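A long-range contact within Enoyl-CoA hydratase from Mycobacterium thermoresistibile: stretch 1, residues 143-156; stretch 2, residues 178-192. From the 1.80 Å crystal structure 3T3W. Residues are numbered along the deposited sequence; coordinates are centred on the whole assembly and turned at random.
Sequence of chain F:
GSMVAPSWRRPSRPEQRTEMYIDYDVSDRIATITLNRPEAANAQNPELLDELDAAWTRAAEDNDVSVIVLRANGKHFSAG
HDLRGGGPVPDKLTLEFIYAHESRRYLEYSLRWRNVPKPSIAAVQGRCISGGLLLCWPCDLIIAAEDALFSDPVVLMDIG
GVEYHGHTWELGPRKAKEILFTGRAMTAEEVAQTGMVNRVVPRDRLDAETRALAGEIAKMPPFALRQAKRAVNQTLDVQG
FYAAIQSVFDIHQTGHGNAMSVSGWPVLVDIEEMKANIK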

# COMPACT_ATOMS: atom_id res chain seq x y z
N ILE F 143 12.99 14.83 -22.71
CA ILE F 143 13.61 14.68 -24.03
C ILE F 143 15.12 14.86 -23.78
O ILE F 143 15.53 15.83 -23.15
CB ILE F 143 13.07 15.75 -25.01
CG1 ILE F 143 11.50 15.75 -25.07
CG2 ILE F 143 13.68 15.59 -26.44
CD1 ILE F 143 10.85 14.45 -25.47
N ALA F 144 15.93 13.90 -24.22
CA ALA F 144 17.37 13.94 -24.00
C ALA F 144 18.12 14.03 -25.32
O ALA F 144 17.80 13.35 -26.31
CB ALA F 144 17.85 12.71 -23.23
N ALA F 145 19.14 14.86 -25.31
CA ALA F 145 20.13 14.81 -26.38
C ALA F 145 20.86 13.47 -26.42
O ALA F 145 21.08 12.83 -25.38
CB ALA F 145 21.15 15.96 -26.20
N GLU F 146 21.31 13.07 -27.61
CA GLU F 146 22.04 11.80 -27.81
C GLU F 146 23.28 11.73 -26.92
O GLU F 146 23.64 10.66 -26.48
CB GLU F 146 22.42 11.57 -29.34
N ASP F 147 23.82 12.89 -26.58
CA ASP F 147 25.02 13.10 -25.79
C ASP F 147 24.81 13.15 -24.26
O ASP F 147 25.77 13.30 -23.51
CB ASP F 147 25.78 14.41 -26.34
CG ASP F 147 25.31 15.81 -25.72
OD1 ASP F 147 26.09 16.80 -25.87
OD2 ASP F 147 24.24 16.04 -25.11
N ALA F 148 23.58 13.02 -23.81
CA ALA F 148 23.26 13.22 -22.38
C ALA F 148 23.79 12.02 -21.60
O ALA F 148 23.82 10.90 -22.09
CB ALA F 148 21.76 13.31 -22.15
N LEU F 149 24.29 12.32 -20.41
CA LEU F 149 24.84 11.32 -19.50
C LEU F 149 24.23 11.54 -18.14
O LEU F 149 24.36 12.62 -17.60
CB LEU F 149 26.37 11.44 -19.44
CG LEU F 149 27.07 10.91 -20.69
CD1 LEU F 149 28.56 11.22 -20.64
CD2 LEU F 149 26.92 9.41 -20.81
N PHE F 150 23.56 10.52 -17.62
CA PHE F 150 22.83 10.60 -16.36
C PHE F 150 23.53 9.77 -15.32
O PHE F 150 23.88 8.61 -15.58
CB PHE F 150 21.40 10.06 -16.51
CG PHE F 150 20.53 10.86 -17.42
CD1 PHE F 150 19.74 11.89 -16.93
CD2 PHE F 150 20.47 10.59 -18.77
CE1 PHE F 150 18.88 12.60 -17.76
CE2 PHE F 150 19.61 11.32 -19.61
CZ PHE F 150 18.84 12.34 -19.11
N SER F 151 23.71 10.32 -14.11
CA SER F 151 24.40 9.55 -13.05
C SER F 151 24.00 10.07 -11.67
O SER F 151 23.50 11.18 -11.56
CB SER F 151 25.94 9.64 -13.25
OG SER F 151 26.41 10.98 -13.02
N ASP F 152 24.23 9.23 -10.66
CA ASP F 152 24.15 9.68 -9.28
C ASP F 152 25.24 8.99 -8.48
O ASP F 152 24.96 7.97 -7.86
CB ASP F 152 22.78 9.40 -8.68
CG ASP F 152 22.65 9.94 -7.28
OD1 ASP F 152 23.61 10.65 -6.81
OD2 ASP F 152 21.62 9.60 -6.64
N PRO F 153 26.47 9.56 -8.49
CA PRO F 153 27.60 8.96 -7.77
C PRO F 153 27.75 9.35 -6.29
O PRO F 153 28.90 9.28 -5.75
CB PRO F 153 28.80 9.43 -8.58
CG PRO F 153 28.39 10.73 -9.15
CD PRO F 153 26.90 10.65 -9.39
N VAL F 154 26.67 9.72 -5.61
CA VAL F 154 26.81 10.20 -4.21
C VAL F 154 27.18 9.15 -3.20
O VAL F 154 27.59 9.50 -2.11
CB VAL F 154 25.58 10.98 -3.65
CG1 VAL F 154 25.42 12.29 -4.37
CG2 VAL F 154 24.32 10.13 -3.65
N VAL F 155 27.14 7.85 -3.56
CA VAL F 155 27.63 6.80 -2.64
C VAL F 155 29.10 7.08 -2.27
O VAL F 155 29.51 6.84 -1.11
CB VAL F 155 27.39 5.37 -3.20
CG1 VAL F 155 28.29 4.32 -2.53
CG2 VAL F 155 25.90 4.97 -3.06
N LEU F 156 29.86 7.61 -3.23
CA LEU F 156 31.24 8.04 -2.96
C LEU F 156 31.37 9.03 -1.79
O LEU F 156 32.41 9.07 -1.11
CB LEU F 156 31.84 8.70 -4.20
CG LEU F 156 32.39 7.78 -5.26
CD1 LEU F 156 32.54 8.57 -6.56
CD2 LEU F 156 33.72 7.19 -4.81
N GLU F 178 22.43 -0.82 -9.46
CA GLU F 178 23.72 -0.88 -10.23
C GLU F 178 24.37 0.50 -10.28
O GLU F 178 25.58 0.63 -10.02
CB GLU F 178 23.50 -1.41 -11.62
CG GLU F 178 24.75 -1.52 -12.47
CD GLU F 178 24.48 -1.95 -13.91
OE1 GLU F 178 23.36 -2.46 -14.20
OE2 GLU F 178 25.40 -1.73 -14.76
N ILE F 179 23.60 1.50 -10.69
CA ILE F 179 24.20 2.83 -10.88
C ILE F 179 24.49 3.54 -9.56
O ILE F 179 25.42 4.34 -9.50
CB ILE F 179 23.45 3.73 -11.87
CG1 ILE F 179 22.10 4.13 -11.33
CG2 ILE F 179 23.30 3.02 -13.24
CD1 ILE F 179 22.05 5.42 -10.61
N LEU F 180 23.75 3.23 -8.49
CA LEU F 180 24.09 3.78 -7.17
C LEU F 180 25.37 3.10 -6.59
O LEU F 180 26.26 3.77 -6.04
CB LEU F 180 22.91 3.62 -6.21
CG LEU F 180 21.74 4.61 -6.42
CD1 LEU F 180 20.57 4.25 -5.48
CD2 LEU F 180 22.19 6.08 -6.22
N PHE F 181 25.46 1.77 -6.74
CA PHE F 181 26.55 1.01 -6.18
C PHE F 181 27.88 1.35 -6.90
O PHE F 181 28.95 1.30 -6.28
CB PHE F 181 26.32 -0.50 -6.32
CG PHE F 181 25.23 -1.07 -5.43
CD1 PHE F 181 24.69 -0.38 -4.36
CD2 PHE F 181 24.76 -2.35 -5.69
CE1 PHE F 181 23.71 -0.95 -3.55
CE2 PHE F 181 23.77 -2.94 -4.90
CZ PHE F 181 23.23 -2.26 -3.82
N THR F 182 27.81 1.69 -8.20
CA THR F 182 29.02 1.91 -9.00
C THR F 182 29.32 3.36 -9.23
O THR F 182 30.48 3.72 -9.51
CB THR F 182 28.97 1.25 -10.38
OG1 THR F 182 27.85 1.79 -11.11
CG2 THR F 182 28.87 -0.27 -10.28
N GLY F 183 28.29 4.22 -9.17
CA GLY F 183 28.43 5.61 -9.56
C GLY F 183 28.59 5.83 -11.07
O GLY F 183 28.95 6.92 -11.51
N ARG F 184 28.32 4.81 -11.89
CA ARG F 184 28.50 4.95 -13.32
C ARG F 184 27.45 5.82 -13.98
O ARG F 184 26.34 6.04 -13.45
CB ARG F 184 28.57 3.58 -14.03
CG ARG F 184 27.25 2.88 -14.22
CD ARG F 184 27.48 1.74 -15.20
NE ARG F 184 26.29 0.95 -15.45
CZ ARG F 184 25.37 1.22 -16.37
NH1 ARG F 184 24.35 0.39 -16.58
NH2 ARG F 184 25.44 2.32 -17.07
N ALA F 185 27.79 6.28 -15.19
CA ALA F 185 26.84 7.08 -15.98
C ALA F 185 26.07 6.16 -16.91
O ALA F 185 26.56 5.08 -17.26
CB ALA F 185 27.61 8.13 -16.77
N MET F 186 24.86 6.58 -17.27
CA MET F 186 24.03 5.97 -18.30
C MET F 186 23.84 6.93 -19.48
O MET F 186 23.59 8.13 -19.30
CB MET F 186 22.64 5.69 -17.71
CG MET F 186 22.69 4.74 -16.50
SD MET F 186 21.05 4.61 -15.72
CE MET F 186 20.96 6.17 -14.91
N THR F 187 23.97 6.40 -20.68
CA THR F 187 23.67 7.18 -21.87
C THR F 187 22.16 7.42 -22.00
O THR F 187 21.33 6.74 -21.39
CB THR F 187 24.12 6.48 -23.15
OG1 THR F 187 23.37 5.28 -23.30
CG2 THR F 187 25.64 6.24 -23.14
N ALA F 188 21.82 8.41 -22.81
CA ALA F 188 20.43 8.72 -23.16
C ALA F 188 19.72 7.48 -23.68
O ALA F 188 18.57 7.23 -23.32
CB ALA F 188 20.40 9.88 -24.17
N GLU F 189 20.40 6.70 -24.53
CA GLU F 189 19.77 5.50 -25.10
C GLU F 189 19.46 4.51 -23.99
O GLU F 189 18.37 3.94 -23.95
CB GLU F 189 20.67 4.90 -26.21
CG GLU F 189 20.29 3.51 -26.69
CD GLU F 189 21.33 2.87 -27.63
OE1 GLU F 189 22.55 2.82 -27.30
OE2 GLU F 189 20.94 2.40 -28.71
N GLU F 190 20.38 4.35 -23.06
CA GLU F 190 20.15 3.43 -21.94
C GLU F 190 18.95 3.82 -21.09
O GLU F 190 18.13 2.97 -20.74
CB GLU F 190 21.42 3.25 -21.08
CG GLU F 190 21.18 2.27 -19.94
CD GLU F 190 22.40 2.04 -19.05
OE1 GLU F 190 23.47 2.63 -19.30
OE2 GLU F 190 22.27 1.18 -18.14
N VAL F 191 18.83 5.10 -20.73
CA VAL F 191 17.69 5.54 -19.93
C VAL F 191 16.42 5.57 -20.74
O VAL F 191 15.36 5.41 -20.18
CB VAL F 191 17.90 6.87 -19.14
CG1 VAL F 191 19.13 6.71 -18.20
CG2 VAL F 191 18.18 8.03 -20.04
N ALA F 192 16.48 5.79 -22.05
CA ALA F 192 15.27 5.67 -22.86
C ALA F 192 14.69 4.22 -22.78
O ALA F 192 13.47 4.04 -22.78
CB ALA F 192 15.57 6.05 -24.34
O HOH W 1 22.59 7.87 -26.36
O HOH W 2 25.49 6.74 -11.02
O HOH W 3 26.30 6.55 -5.98

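The contact is anchored by a reciprocal pair of backbone hydrogen bonds between Phe150 and Met186. Met186 N donates to Phe150 O over 2.8 Å and Phe150 N donates to Met186 O over 2.9 Å, with N-H...O angles of 167° and 172°. Such a closed pair defines an antiparallel hydrogen-bonded bridge; the neighbouring Leu149 and Thr187 form the non-hydrogen-bonded pair, their CA atoms 4.9 Å apart. The same carbonyls also receive CA-H...O contacts, Leu149 CA to Met186 O and Ala185 CA to Phe150 O, both 3.4 Å. A third direct bond, Ala188 N to Ala148 O, is weak: it spans 3.3 Å and its angle is only 128°.

Beyond this short ladder, water carries the polar link. Water 2 accepts from Asp152 N at 2.8 Å and donates to Ile179 O at 2.8 Å and to Arg184 O at 2.7 Å, so it joins stretch 1 to both the helix and the loop after it. Water 3 donates to Asp152 O at 2.7 Å and Leu180 O at 2.8 Å while accepting from Val155 N at 2.9 Å. At the other end, water 1 donates to Glu146 O at 3.0 Å and accepts from Glu189 N at 3.1 Å.

Bonds within stretch 2 brace its side of the contact. Arg184 forms salt bridges through NE to Glu178 OE2 (2.9 Å) and through NH1 to Glu190 OE2 (2.7 Å), tying the two helices together while its CA-to-CB bond points away from stretch 1. Thr187 OG1 caps the second helix by accepting from Glu190 N at 3.1 Å.

Packing follows the alternation of the strands. Phe150 and Met186 project to one face, where Phe150 CB lies 4.2 Å from Met186 CE and Phe150 CE2 reaches Val191 CG2 at 3.6 Å, an oblique approach to the ring. Leu149 and Thr187 occupy the other face, with Leu149 CD2 4.1 Å from Thr187 CG2. Ala188 points toward stretch 1 and fits closely against the turn and the strand leading into it: its CB is 3.3 Å from Ala145 O and 3.9 Å from Ala144 CB. At the opposite end, Val155 CG2 approaches Leu180 O to 3.2 Å, and Leu180 CD2 lies 3.6 Å from Asp152 OD2. Gly183 leaves the first helix with a phi of 71°, which itself favours glycine; an ideal CB there would also sit a tight 3.3 Å from Pro153 CB. Together the two stretches bury 726 Å², summed over both sides.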